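Local atomic coordinates of DNA mismatch repair protein PMS1 (Saccharomyces cerevisiae, PDB entry 3H4L), a protein that takes part in DNA mismatch repair, binding ATP, and probably hydrolysing it, through an N-terminal domain of the GHKL (gyrase, Hsp90, histidine kinase, MutL) type. Residues V34-S37 / I38-N41; I48-Y52 / G53-I57; D64-P68 / S69-F73; L175-I178 / Q179-I183; S211-R214 / K215-S219. All coordinates share one frame; numbering follows the deposited sequence.

Interaction 1 of 5, residues V34-S37 / I38-N41; sequences VDNS and IDAN. With MG (magnesium ion), chain F; ANP (phosphoaminophosphonic acid-adenylate ester), chain E.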
# COMPACT_ATOMS: atom_id res chain seq x y z
N VAL B 34 -4.69 11.51 -13.50
CA VAL B 34 -3.94 10.58 -14.33
C VAL B 34 -4.07 11.02 -15.80
O VAL B 34 -3.05 11.19 -16.50
CB VAL B 34 -4.47 9.12 -14.15
CG1 VAL B 34 -3.83 8.18 -15.17
CG2 VAL B 34 -4.17 8.64 -12.72
N ASP B 35 -5.31 11.23 -16.26
CA ASP B 35 -5.58 11.66 -17.63
C ASP B 35 -4.74 12.88 -18.00
O ASP B 35 -4.15 12.93 -19.08
CB ASP B 35 -7.06 12.02 -17.81
CG ASP B 35 -7.92 10.81 -18.08
OD1 ASP B 35 -7.38 9.70 -18.10
OD2 ASP B 35 -9.15 10.97 -18.28
N ASN B 36 -4.70 13.86 -17.11
CA ASN B 36 -3.92 15.04 -17.40
C ASN B 36 -2.43 14.72 -17.55
O ASN B 36 -1.77 15.25 -18.45
CB ASN B 36 -4.15 16.10 -16.33
CG ASN B 36 -5.48 16.78 -16.50
OD1 ASN B 36 -6.07 16.73 -17.57
ND2 ASN B 36 -5.96 17.44 -15.45
N SER B 37 -1.91 13.86 -16.69
CA SER B 37 -0.50 13.49 -16.76
C SER B 37 -0.23 12.79 -18.09
O SER B 37 0.69 13.16 -18.81
CB SER B 37 -0.11 12.57 -15.59
OG SER B 37 -0.09 13.29 -14.37
N ILE B 38 -1.04 11.80 -18.43
CA ILE B 38 -0.84 11.10 -19.69
C ILE B 38 -0.88 12.10 -20.84
O ILE B 38 -0.08 12.01 -21.76
CB ILE B 38 -1.88 10.00 -19.90
CG1 ILE B 38 -1.76 8.96 -18.80
CG2 ILE B 38 -1.66 9.35 -21.24
CD1 ILE B 38 -2.85 7.92 -18.83
N ASP B 39 -1.82 13.05 -20.79
CA ASP B 39 -1.94 14.07 -21.84
C ASP B 39 -0.68 14.92 -21.90
O ASP B 39 -0.37 15.51 -22.93
CB ASP B 39 -3.11 15.02 -21.58
CG ASP B 39 -4.47 14.37 -21.74
OD1 ASP B 39 -4.60 13.47 -22.60
OD2 ASP B 39 -5.41 14.77 -21.02
N ALA B 40 0.04 14.99 -20.79
CA ALA B 40 1.26 15.79 -20.73
C ALA B 40 2.48 15.01 -21.21
O ALA B 40 3.62 15.45 -21.04
CB ALA B 40 1.47 16.29 -19.30
N ASN B 41 2.24 13.84 -21.79
CA ASN B 41 3.32 13.03 -22.32
C ASN B 41 4.30 12.61 -21.25
O ASN B 41 5.52 12.71 -21.44
CB ASN B 41 4.05 13.81 -23.41
CG ASN B 41 3.11 14.36 -24.45
OD1 ASN B 41 2.40 13.61 -25.12
ND2 ASN B 41 3.08 15.69 -24.59
MG MG F . -8.06 17.27 -18.22
PG ANP E . -10.13 17.24 -20.15
O1G ANP E . -9.77 16.98 -18.74
O2G ANP E . -9.43 16.38 -21.07
O3G ANP E . -11.61 17.21 -20.45
PB ANP E . -8.31 19.43 -19.89
O1B ANP E . -7.97 20.59 -20.77
O2B ANP E . -7.24 18.49 -19.63
N3B ANP E . -9.65 18.75 -20.46
PA ANP E . -8.30 19.90 -17.02
O1A ANP E . -8.17 18.48 -16.78
O2A ANP E . -9.06 20.76 -16.06
O3A ANP E . -8.79 20.09 -18.53
O5' ANP E . -6.88 20.62 -16.91
C5' ANP E . -6.61 21.54 -17.90
C4' ANP E . -5.38 22.32 -18.13
O4' ANP E . -4.49 22.22 -16.99
C3' ANP E . -4.82 21.50 -19.24
O3' ANP E . -5.41 21.89 -20.48
C2' ANP E . -3.34 21.69 -19.07
O2' ANP E . -2.98 22.83 -19.84
C1' ANP E . -3.23 21.85 -17.51
N9 ANP E . -2.83 20.65 -16.71
C8 ANP E . -3.52 19.90 -15.77
N7 ANP E . -2.88 18.90 -15.24
C5 ANP E . -1.64 18.97 -15.86
C6 ANP E . -0.42 18.20 -15.78
N6 ANP E . -0.31 17.16 -14.96
N1 ANP E . 0.68 18.53 -16.56
C2 ANP E . 0.61 19.60 -17.43
N3 ANP E . -0.49 20.40 -17.58
C4 ANP E . -1.58 20.03 -16.78
O HOH W 1 -7.68 15.39 -19.22
O HOH W 2 -8.26 15.71 -16.78
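Asn36 and Ala40, one helical turn apart, lie on the same side of the adenine plane of the bound nucleotide analogue: Asn36 CB stands 3.3 Å from N7 near one end of the base, and Ala40 CB 3.6 Å from N1 near the other. The flat amide of Asn36 uses both its ends. OD1 coordinates the magnesium ion at 2.2 Å, while ND2 donates to O1A of the alpha phosphate at 2.8 Å (N-H...O 142°), a pairing that fixes the rotation of the amide. The Asp39 carboxylate works at one remove: OD2 accepts, at 3.0 Å, from a magnesium-bound water that also donates to the gamma phosphate. Three phosphate oxygens and two waters complete the six-fold shell; Asn36 thus stands where GHKL ATPases carry their metal-binding asparagine. Away from the nucleotide, Ile38 N donates to Val34 O at 2.9 Å (171°), and Val34 CG1 runs alongside Ile38 CD1 at 3.8 Å, both side chains packing on the Tyr181 ring of helix 167-184. Replacing Ile38 by an alanine would probably open a gap beside Val34 CG1 and leave the Tyr181 ring less firmly backed. Helix 26-39 ends here; Val34 and Ile38 also pack on Ile47 and Ile45 of strand 44-50, the Tyr181 hydroxyl bonds Asp35, and Ser37 OG reaches Asp61 in the pocket.

Interaction 2 of 5, residues I48-Y52 / G53-I57; sequences IFKDY and GLESI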
# COMPACT_ATOMS: atom_id res chain seq x y z
N ILE B 48 0.53 9.50 -4.64
CA ILE B 48 0.69 9.33 -3.22
C ILE B 48 -0.59 9.71 -2.47
O ILE B 48 -1.05 10.84 -2.54
CB ILE B 48 1.88 10.18 -2.73
CG1 ILE B 48 3.17 9.66 -3.36
CG2 ILE B 48 2.00 10.13 -1.23
CD1 ILE B 48 4.41 10.42 -2.96
N PHE B 49 -1.16 8.74 -1.76
CA PHE B 49 -2.38 8.96 -0.98
C PHE B 49 -2.05 9.15 0.49
O PHE B 49 -1.18 8.45 1.02
CB PHE B 49 -3.31 7.73 -1.04
CG PHE B 49 -3.96 7.51 -2.38
CD1 PHE B 49 -3.32 6.79 -3.37
CD2 PHE B 49 -5.22 8.02 -2.65
CE1 PHE B 49 -3.92 6.57 -4.59
CE2 PHE B 49 -5.82 7.81 -3.86
CZ PHE B 49 -5.17 7.09 -4.83
N LYS B 50 -2.71 10.10 1.14
CA LYS B 50 -2.51 10.27 2.57
C LYS B 50 -3.81 9.84 3.23
O LYS B 50 -4.89 10.34 2.91
CB LYS B 50 -2.14 11.71 2.93
CG LYS B 50 -0.69 12.03 2.57
CD LYS B 50 -0.14 13.21 3.37
CE LYS B 50 1.29 13.53 2.95
NZ LYS B 50 1.88 14.68 3.71
N ASP B 51 -3.69 8.86 4.11
CA ASP B 51 -4.82 8.26 4.80
C ASP B 51 -5.89 7.87 3.78
O ASP B 51 -7.06 8.26 3.88
CB ASP B 51 -5.39 9.20 5.87
CG ASP B 51 -6.33 8.47 6.84
OD1 ASP B 51 -6.11 7.27 7.12
OD2 ASP B 51 -7.29 9.09 7.34
N TYR B 52 -5.47 7.08 2.80
CA TYR B 52 -6.34 6.57 1.74
C TYR B 52 -7.14 7.59 0.92
O TYR B 52 -8.10 7.23 0.26
CB TYR B 52 -7.29 5.53 2.34
CG TYR B 52 -6.59 4.23 2.65
CD1 TYR B 52 -6.07 3.45 1.62
CD2 TYR B 52 -6.41 3.79 3.96
CE1 TYR B 52 -5.39 2.26 1.89
CE2 TYR B 52 -5.73 2.59 4.24
CZ TYR B 52 -5.22 1.84 3.19
OH TYR B 52 -4.55 0.67 3.41
N GLY B 53 -6.72 8.85 0.95
CA GLY B 53 -7.44 9.87 0.19
C GLY B 53 -8.16 10.86 1.09
O GLY B 53 -8.41 12.01 0.69
N LEU B 54 -8.49 10.43 2.30
CA LEU B 54 -9.17 11.29 3.26
C LEU B 54 -8.40 12.57 3.49
O LEU B 54 -8.99 13.64 3.60
CB LEU B 54 -9.34 10.56 4.60
CG LEU B 54 -10.19 9.29 4.49
CD1 LEU B 54 -10.02 8.44 5.73
CD2 LEU B 54 -11.64 9.70 4.28
N GLU B 55 -7.08 12.47 3.56
CA GLU B 55 -6.22 13.62 3.79
C GLU B 55 -5.84 14.28 2.47
O GLU B 55 -5.97 15.49 2.31
CB GLU B 55 -4.95 13.17 4.53
CG GLU B 55 -3.90 14.25 4.76
CD GLU B 55 -4.38 15.35 5.69
OE1 GLU B 55 -5.47 15.22 6.28
OE2 GLU B 55 -3.64 16.36 5.83
N SER B 56 -5.39 13.48 1.50
CA SER B 56 -5.00 14.06 0.22
C SER B 56 -4.55 13.05 -0.82
O SER B 56 -4.31 11.87 -0.52
CB SER B 56 -3.86 15.05 0.44
OG SER B 56 -2.77 14.41 1.09
N ILE B 57 -4.43 13.53 -2.05
CA ILE B 57 -3.96 12.70 -3.13
C ILE B 57 -3.02 13.54 -3.93
O ILE B 57 -3.32 14.69 -4.24
CB ILE B 57 -5.08 12.20 -4.05
CG1 ILE B 57 -4.43 11.59 -5.29
CG2 ILE B 57 -6.05 13.29 -4.37
CD1 ILE B 57 -5.38 10.98 -6.26
O HOH W 3 -1.08 13.38 -0.71
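Phe49 and Ile57 form an antiparallel non-hydrogen-bonded pair, and the next pair, Lys50 with Ser56, is hydrogen-bonded: Lys50 N donates to Ser56 O at 2.9 Å (169°). Beyond it the hairpin is irregular. Glu55 and Ser56 both face Lys50, which defines a classic beta bulge, and the connection runs through Asp51, Tyr52 and Gly53, all with positive phi; at Gly53 (phi 112°) a CB would collide with the carbonyl O of Tyr52. The Lys50 carbonyl gathers this turn. Gly53 N and Glu55 N, each 3.1 Å from Lys50 O, arrive from opposite faces of its plane, and Ser56 N adds a weak bond. Leu54 N closes a further turn on Asp51 O at 3.0 Å.

On one face of the sheet the Phe49 ring has Ile57 CG1 above its rim, with Ile57 CD1 4.0 Å from CE2; Gly53 N approaches the ring edge. The ring also meets Phe171 edge-to-face and packs on Ile178, both of helix 167-184. An alanine at Phe49 would probably leave Ile57 without its aromatic neighbour and strip Phe171 and Ile178 of a packing partner. On the other face Lys50 and Glu55 run side by side, CB to CB 3.5 Å apart. Ser56 OG, between the backbone N and carbonyl carbon (chi1 57°), meets Lys50 CB and shares a water with Ile48 O.

Chemically, the bend rests on main-chain bonds converging on one carbonyl rather than on charge: Lys50 NZ and Glu55 OE2 remain 6.1 Å apart, so any attraction between them is probably modest.

Interaction 3 of 5, residues D64-P68 / S69-F73; sequences DGIDP and SNYEF. With ANP (phosphoaminophosphonic acid-adenylate ester), chain E.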
# COMPACT_ATOMS: atom_id res chain seq x y z
N ASP B 64 5.39 17.37 -19.88
CA ASP B 64 5.79 18.66 -20.40
C ASP B 64 5.63 19.83 -19.45
O ASP B 64 6.18 20.90 -19.70
CB ASP B 64 5.03 18.95 -21.70
CG ASP B 64 5.26 17.88 -22.75
OD1 ASP B 64 4.51 17.85 -23.74
OD2 ASP B 64 6.20 17.08 -22.58
N GLY B 65 4.88 19.65 -18.36
CA GLY B 65 4.70 20.74 -17.42
C GLY B 65 3.73 21.79 -17.92
O GLY B 65 3.24 21.70 -19.04
N ILE B 66 3.45 22.81 -17.10
CA ILE B 66 2.50 23.86 -17.47
C ILE B 66 3.18 25.16 -17.87
O ILE B 66 4.05 25.65 -17.15
CB ILE B 66 1.55 24.17 -16.28
CG1 ILE B 66 0.88 22.89 -15.79
CG2 ILE B 66 0.51 25.21 -16.70
CD1 ILE B 66 0.27 23.03 -14.40
N ASP B 67 2.78 25.74 -18.99
CA ASP B 67 3.36 26.99 -19.43
C ASP B 67 3.06 28.09 -18.42
O ASP B 67 1.91 28.32 -18.06
CB ASP B 67 2.81 27.37 -20.80
CG ASP B 67 3.43 28.65 -21.36
OD1 ASP B 67 3.56 28.73 -22.60
OD2 ASP B 67 3.78 29.57 -20.58
N PRO B 68 4.10 28.80 -17.94
CA PRO B 68 3.95 29.88 -16.97
C PRO B 68 2.88 30.89 -17.35
O PRO B 68 2.30 31.54 -16.47
CB PRO B 68 5.34 30.51 -16.93
CG PRO B 68 6.23 29.35 -17.16
CD PRO B 68 5.52 28.61 -18.29
N SER B 69 2.62 31.03 -18.65
CA SER B 69 1.63 32.00 -19.10
C SER B 69 0.22 31.53 -18.80
O SER B 69 -0.71 32.33 -18.78
CB SER B 69 1.76 32.24 -20.60
OG SER B 69 1.52 31.06 -21.34
N ASN B 70 0.07 30.23 -18.54
CA ASN B 70 -1.23 29.64 -18.24
C ASN B 70 -1.57 29.63 -16.75
O ASN B 70 -2.73 29.47 -16.38
CB ASN B 70 -1.32 28.20 -18.79
CG ASN B 70 -1.54 28.17 -20.31
OD1 ASN B 70 -1.65 27.10 -20.91
ND2 ASN B 70 -1.60 29.34 -20.92
N TYR B 71 -0.56 29.79 -15.90
CA TYR B 71 -0.76 29.80 -14.45
C TYR B 71 -2.03 30.52 -14.03
O TYR B 71 -2.89 29.96 -13.36
CB TYR B 71 0.40 30.52 -13.75
CG TYR B 71 1.72 29.77 -13.68
CD1 TYR B 71 2.85 30.39 -13.13
CD2 TYR B 71 1.85 28.47 -14.16
CE1 TYR B 71 4.08 29.73 -13.07
CE2 TYR B 71 3.08 27.80 -14.11
CZ TYR B 71 4.18 28.44 -13.56
OH TYR B 71 5.41 27.81 -13.53
N GLU B 72 -2.14 31.77 -14.44
CA GLU B 72 -3.25 32.62 -14.08
C GLU B 72 -4.64 32.20 -14.55
O GLU B 72 -5.63 32.56 -13.92
CB GLU B 72 -2.97 34.04 -14.58
CG GLU B 72 -3.49 35.14 -13.67
CD GLU B 72 -2.97 36.51 -14.09
OE1 GLU B 72 -3.54 37.10 -15.03
OE2 GLU B 72 -1.97 36.97 -13.48
N PHE B 73 -4.70 31.46 -15.65
CA PHE B 73 -5.99 31.05 -16.20
C PHE B 73 -6.19 29.54 -16.22
O PHE B 73 -7.12 29.04 -16.84
CB PHE B 73 -6.13 31.59 -17.62
CG PHE B 73 -5.69 33.02 -17.76
CD1 PHE B 73 -4.34 33.32 -17.98
CD2 PHE B 73 -6.60 34.06 -17.64
CE1 PHE B 73 -3.91 34.65 -18.07
CE2 PHE B 73 -6.18 35.39 -17.73
CZ PHE B 73 -4.83 35.69 -17.95
PG ANP E . -10.13 17.24 -20.15
O1G ANP E . -9.77 16.98 -18.74
O2G ANP E . -9.43 16.38 -21.07
O3G ANP E . -11.61 17.21 -20.45
PB ANP E . -8.31 19.43 -19.89
O1B ANP E . -7.97 20.59 -20.77
O2B ANP E . -7.24 18.49 -19.63
N3B ANP E . -9.65 18.75 -20.46
PA ANP E . -8.30 19.90 -17.02
O1A ANP E . -8.17 18.48 -16.78
O2A ANP E . -9.06 20.76 -16.06
O3A ANP E . -8.79 20.09 -18.53
O5' ANP E . -6.88 20.62 -16.91
C5' ANP E . -6.61 21.54 -17.90
C4' ANP E . -5.38 22.32 -18.13
O4' ANP E . -4.49 22.22 -16.99
C3' ANP E . -4.82 21.50 -19.24
O3' ANP E . -5.41 21.89 -20.48
C2' ANP E . -3.34 21.69 -19.07
O2' ANP E . -2.98 22.83 -19.84
C1' ANP E . -3.23 21.85 -17.51
N9 ANP E . -2.83 20.65 -16.71
C8 ANP E . -3.52 19.90 -15.77
N7 ANP E . -2.88 18.90 -15.24
C5 ANP E . -1.64 18.97 -15.86
C6 ANP E . -0.42 18.20 -15.78
N6 ANP E . -0.31 17.16 -14.96
N1 ANP E . 0.68 18.53 -16.56
C2 ANP E . 0.61 19.60 -17.43
N3 ANP E . -0.49 20.40 -17.58
C4 ANP E . -1.58 20.03 -16.78
O HOH W 4 6.81 26.06 -16.19
O HOH W 5 0.37 33.22 -15.51
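Ile66 to Tyr71 form a tight turn in the loop after strand 56-61, just past the DxGxG motif of GHKL ATPases, which Gly65 closes. Ile66 bridges pocket and turn: CG1 lies 3.4 Å from N3 of the adenine, while CG2, on the other branch, meets Asn70 CB at 4.1 Å. The turn itself is a type I beta turn, closed by Asn70 N to Asp67 O at 2.7 Å. An Asx turn overlaps it, because Asp67 OD2 accepts a nearly straight bond from Ser69 N at 2.7 Å (173°), and Ser69 OG adds a weak one to the same oxygen. The chi1 of Asp67, -177°, turns its carboxylate away from its own N and forward to Ser69. Tyr71 then folds its ring back over Pro68, whose CA sits 3.6 Å from the ring centroid and 9° off the normal, a CH-pi contact. Its hydroxyl bonds Asp123, and Asn70 OD1 bonds Arg98, which also hydrogen-bonds the nucleotide. Asp67 OD2 thus takes two donors from one residue, which probably damps its negative charge, while the ring over Pro68 is likely to limit the freedom of the turn that follows Ile66.

Interaction 4 of 5, residues L175-I178 / Q179-I183; sequences LTVI and QGYAI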
# COMPACT_ATOMS: atom_id res chain seq x y z
N LEU B 175 -8.63 2.06 -6.82
CA LEU B 175 -7.47 1.23 -7.16
C LEU B 175 -7.74 0.49 -8.45
O LEU B 175 -6.87 0.36 -9.32
CB LEU B 175 -7.20 0.21 -6.05
CG LEU B 175 -5.84 -0.49 -6.12
CD1 LEU B 175 -4.72 0.53 -6.15
CD2 LEU B 175 -5.69 -1.40 -4.92
N THR B 176 -8.97 0.00 -8.58
CA THR B 176 -9.38 -0.71 -9.78
C THR B 176 -9.10 0.15 -11.00
O THR B 176 -8.55 -0.31 -11.99
CB THR B 176 -10.87 -1.02 -9.74
OG1 THR B 176 -11.14 -1.81 -8.58
CG2 THR B 176 -11.29 -1.77 -10.98
N VAL B 177 -9.49 1.42 -10.91
CA VAL B 177 -9.28 2.36 -12.00
C VAL B 177 -7.79 2.61 -12.24
O VAL B 177 -7.38 2.82 -13.38
CB VAL B 177 -9.97 3.69 -11.70
CG1 VAL B 177 -9.40 4.79 -12.59
CG2 VAL B 177 -11.45 3.53 -11.90
N ILE B 178 -6.99 2.61 -11.18
CA ILE B 178 -5.57 2.84 -11.38
C ILE B 178 -4.98 1.60 -12.08
O ILE B 178 -4.11 1.72 -12.94
CB ILE B 178 -4.84 3.14 -10.04
CG1 ILE B 178 -5.15 4.57 -9.59
CG2 ILE B 178 -3.34 2.99 -10.21
CD1 ILE B 178 -4.59 4.93 -8.22
N GLN B 179 -5.49 0.42 -11.72
CA GLN B 179 -5.01 -0.81 -12.35
C GLN B 179 -5.30 -0.76 -13.85
O GLN B 179 -4.47 -1.18 -14.67
CB GLN B 179 -5.68 -2.03 -11.72
CG GLN B 179 -5.34 -2.21 -10.24
CD GLN B 179 -6.18 -3.27 -9.55
OE1 GLN B 179 -7.40 -3.28 -9.68
NE2 GLN B 179 -5.53 -4.16 -8.81
N GLY B 180 -6.47 -0.22 -14.21
CA GLY B 180 -6.83 -0.11 -15.61
C GLY B 180 -5.83 0.72 -16.42
O GLY B 180 -5.39 0.33 -17.50
N TYR B 181 -5.46 1.88 -15.89
CA TYR B 181 -4.52 2.74 -16.59
C TYR B 181 -3.14 2.08 -16.69
O TYR B 181 -2.45 2.21 -17.70
CB TYR B 181 -4.38 4.07 -15.84
CG TYR B 181 -5.48 5.08 -16.08
CD1 TYR B 181 -5.53 5.82 -17.26
CD2 TYR B 181 -6.43 5.36 -15.09
CE1 TYR B 181 -6.49 6.80 -17.45
CE2 TYR B 181 -7.39 6.34 -15.26
CZ TYR B 181 -7.41 7.06 -16.45
OH TYR B 181 -8.36 8.06 -16.63
N ALA B 182 -2.75 1.37 -15.64
CA ALA B 182 -1.44 0.74 -15.60
C ALA B 182 -1.29 -0.48 -16.50
O ALA B 182 -0.20 -0.75 -17.02
CB ALA B 182 -1.09 0.35 -14.17
N ILE B 183 -2.37 -1.23 -16.69
CA ILE B 183 -2.26 -2.40 -17.53
C ILE B 183 -2.12 -2.07 -19.02
O ILE B 183 -1.39 -2.75 -19.74
CB ILE B 183 -3.44 -3.34 -17.32
CG1 ILE B 183 -3.42 -3.86 -15.88
CG2 ILE B 183 -3.38 -4.49 -18.31
CD1 ILE B 183 -4.58 -4.74 -15.54
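Val177 and Tyr181 make the main apolar contact, their side chains running alongside and pointing the same way: Val177 CG1 touches Tyr181 CE2 at 3.7 Å. The neighbouring ring carbon, Tyr181 CD2, comes within 3.2 Å of the Val177 carbonyl O. With its CG beside the backbone N (chi1 -80°), Tyr181 leans back along the preceding turn instead of standing straight off it.

Main-chain bonds supply the frame. Gln179 N reaches Leu175 O at 2.8 Å and Gly180 N reaches Thr176 O at 3.0 Å; Ala182 N matches this at 3.0 Å from Ile178 O. The longest of the four, 3.3 Å, is Tyr181 N to Val177 O, the same oxygen that the ring carbon approaches.

Among polar side chains, Gln179 is extended beyond CG and returns across the helix surface, CG at 3.1 Å from Leu175 O and OE1 3.2 Å from Thr176 CA. The hydroxyl of Thr176 bonds Thr172 O one turn back, and that of Tyr181 bonds Asp35.

Repeated i to i+4 contacts of this kind mark a regular alpha helix, here the second half of helix 167-184. It lies against helix 26-39 through Val177 and Tyr181 and against strand 189-195 through Ile178 and Ala182, so it belongs to the helical layer covering the sheet, as in the alpha/beta sandwich of GHKL ATPase domains.

Interaction 5 of 5, residues S211-R214 / K215-S219; sequences SSMR and KNISS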
# COMPACT_ATOMS: atom_id res chain seq x y z
N SER B 211 6.75 -1.94 -20.29
CA SER B 211 6.33 -3.30 -19.98
C SER B 211 5.15 -3.74 -20.83
O SER B 211 4.19 -2.99 -20.98
CB SER B 211 5.93 -3.43 -18.51
OG SER B 211 6.99 -3.12 -17.63
N SER B 212 5.20 -4.94 -21.37
CA SER B 212 4.09 -5.44 -22.17
C SER B 212 2.88 -5.55 -21.24
O SER B 212 3.02 -5.55 -20.02
CB SER B 212 4.42 -6.81 -22.75
OG SER B 212 4.48 -7.79 -21.73
N MET B 213 1.69 -5.64 -21.83
CA MET B 213 0.45 -5.77 -21.06
C MET B 213 0.56 -6.96 -20.10
O MET B 213 0.09 -6.91 -18.97
CB MET B 213 -0.73 -5.98 -22.02
CG MET B 213 -2.05 -6.27 -21.32
SD MET B 213 -3.39 -6.52 -22.49
CE MET B 213 -3.47 -4.89 -23.28
N ARG B 214 1.18 -8.03 -20.58
CA ARG B 214 1.36 -9.22 -19.78
C ARG B 214 2.18 -8.94 -18.52
O ARG B 214 1.73 -9.22 -17.41
CB ARG B 214 2.07 -10.30 -20.60
CG ARG B 214 2.36 -11.54 -19.80
CD ARG B 214 2.92 -12.64 -20.67
NE ARG B 214 2.91 -13.91 -19.96
CZ ARG B 214 3.09 -15.09 -20.55
NH1 ARG B 214 3.30 -15.16 -21.86
NH2 ARG B 214 3.05 -16.19 -19.82
N LYS B 215 3.38 -8.41 -18.70
CA LYS B 215 4.23 -8.10 -17.57
C LYS B 215 3.46 -7.26 -16.56
O LYS B 215 3.58 -7.46 -15.35
CB LYS B 215 5.50 -7.38 -18.02
CG LYS B 215 6.35 -8.19 -19.00
CD LYS B 215 7.69 -7.53 -19.32
CE LYS B 215 8.62 -7.55 -18.11
NZ LYS B 215 9.94 -6.90 -18.37
N ASN B 216 2.63 -6.34 -17.06
CA ASN B 216 1.84 -5.48 -16.18
C ASN B 216 0.68 -6.18 -15.49
O ASN B 216 0.35 -5.86 -14.35
CB ASN B 216 1.32 -4.24 -16.93
CG ASN B 216 2.42 -3.24 -17.23
OD1 ASN B 216 3.39 -3.14 -16.48
ND2 ASN B 216 2.27 -2.49 -18.31
N ILE B 217 0.04 -7.14 -16.16
CA ILE B 217 -1.06 -7.83 -15.51
C ILE B 217 -0.47 -8.66 -14.39
O ILE B 217 -1.05 -8.78 -13.31
CB ILE B 217 -1.81 -8.79 -16.48
CG1 ILE B 217 -2.55 -7.98 -17.55
CG2 ILE B 217 -2.80 -9.67 -15.70
CD1 ILE B 217 -3.31 -8.82 -18.54
N SER B 218 0.72 -9.21 -14.64
CA SER B 218 1.40 -10.03 -13.64
C SER B 218 1.86 -9.23 -12.42
O SER B 218 1.91 -9.76 -11.31
CB SER B 218 2.58 -10.76 -14.27
OG SER B 218 2.14 -11.94 -14.93
N SER B 219 2.20 -7.97 -12.64
CA SER B 219 2.64 -7.10 -11.56
C SER B 219 1.41 -6.65 -10.78
O SER B 219 1.36 -6.71 -9.55
CB SER B 219 3.34 -5.86 -12.11
OG SER B 219 4.42 -6.23 -12.94
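Lys215, whose N-H is capped by Ser212 across the contact, has a carbonyl oxygen held twice: Ser219 OG donates to Lys215 O at 2.8 Å and Ser219 N at 3.1 Å, from opposite faces of the carbonyl plane. This ties the serine hydroxyl down to its own helix. The backbone N of Lys215 donates to Ser212 OG at 3.3 Å along an almost straight line (179°). Ser212 occupies the N-cap, and its OG is placed between the backbone N and the carbonyl carbon (chi1 69°), where it can turn back toward the first helical turn; Lys215 CG also packs on it at 3.3 Å.

The main-chain bonds start at once. Asn216 N meets Ser212 O at 3.1 Å, in the carbonyl plane, and Ile217 N meets Met213 O at 2.8 Å. Ser218 N continues the series to Arg214 O.

The apolar side is carried by Met213 and Ile217, lying side by side with CG of Met213 4.0 Å from CD1 of Ile217. Both pack on Ile183 of helix 167-184. Opposite in chemistry is the Asn216 amide, whose OD1 rests against Ser211 CB at 3.3 Å, while Ser211 OG itself bonds Met208 O just upstream.

Together these features describe a serine N-cap leading into an amphipathic start of helix 213-221. Met213 and Arg214 also touch Tyr267 of strand 261-269, so the capped end sits where the larger, nucleotide-binding sheet region meets the smaller four-stranded one.

Overall arrangement
Along the chain the five contacts come in series. Interactions 1, 2 and 3 lie within the GHKL-type ATPase region: helix 26-39, the hairpin of strands 44-50 and 56-61, and the loop that follows. Interactions 1 and 3, with centres 15 Å apart, both touch the nucleotide and join where Asn41 and Ala40 bond Asp64. Interaction 4, on helix 167-184, meets interaction 1 through Tyr181 and Asp35, interaction 2 through Ile178 and Phe49, and interaction 5, 12 Å away between centres, through Ile183. Interactions 3 and 5 are farthest apart, 34 Å between centres. Touching interactions 1 and 5, helix 167-184 lies between the side of the nucleotide pocket and the helix bordering the second sheet.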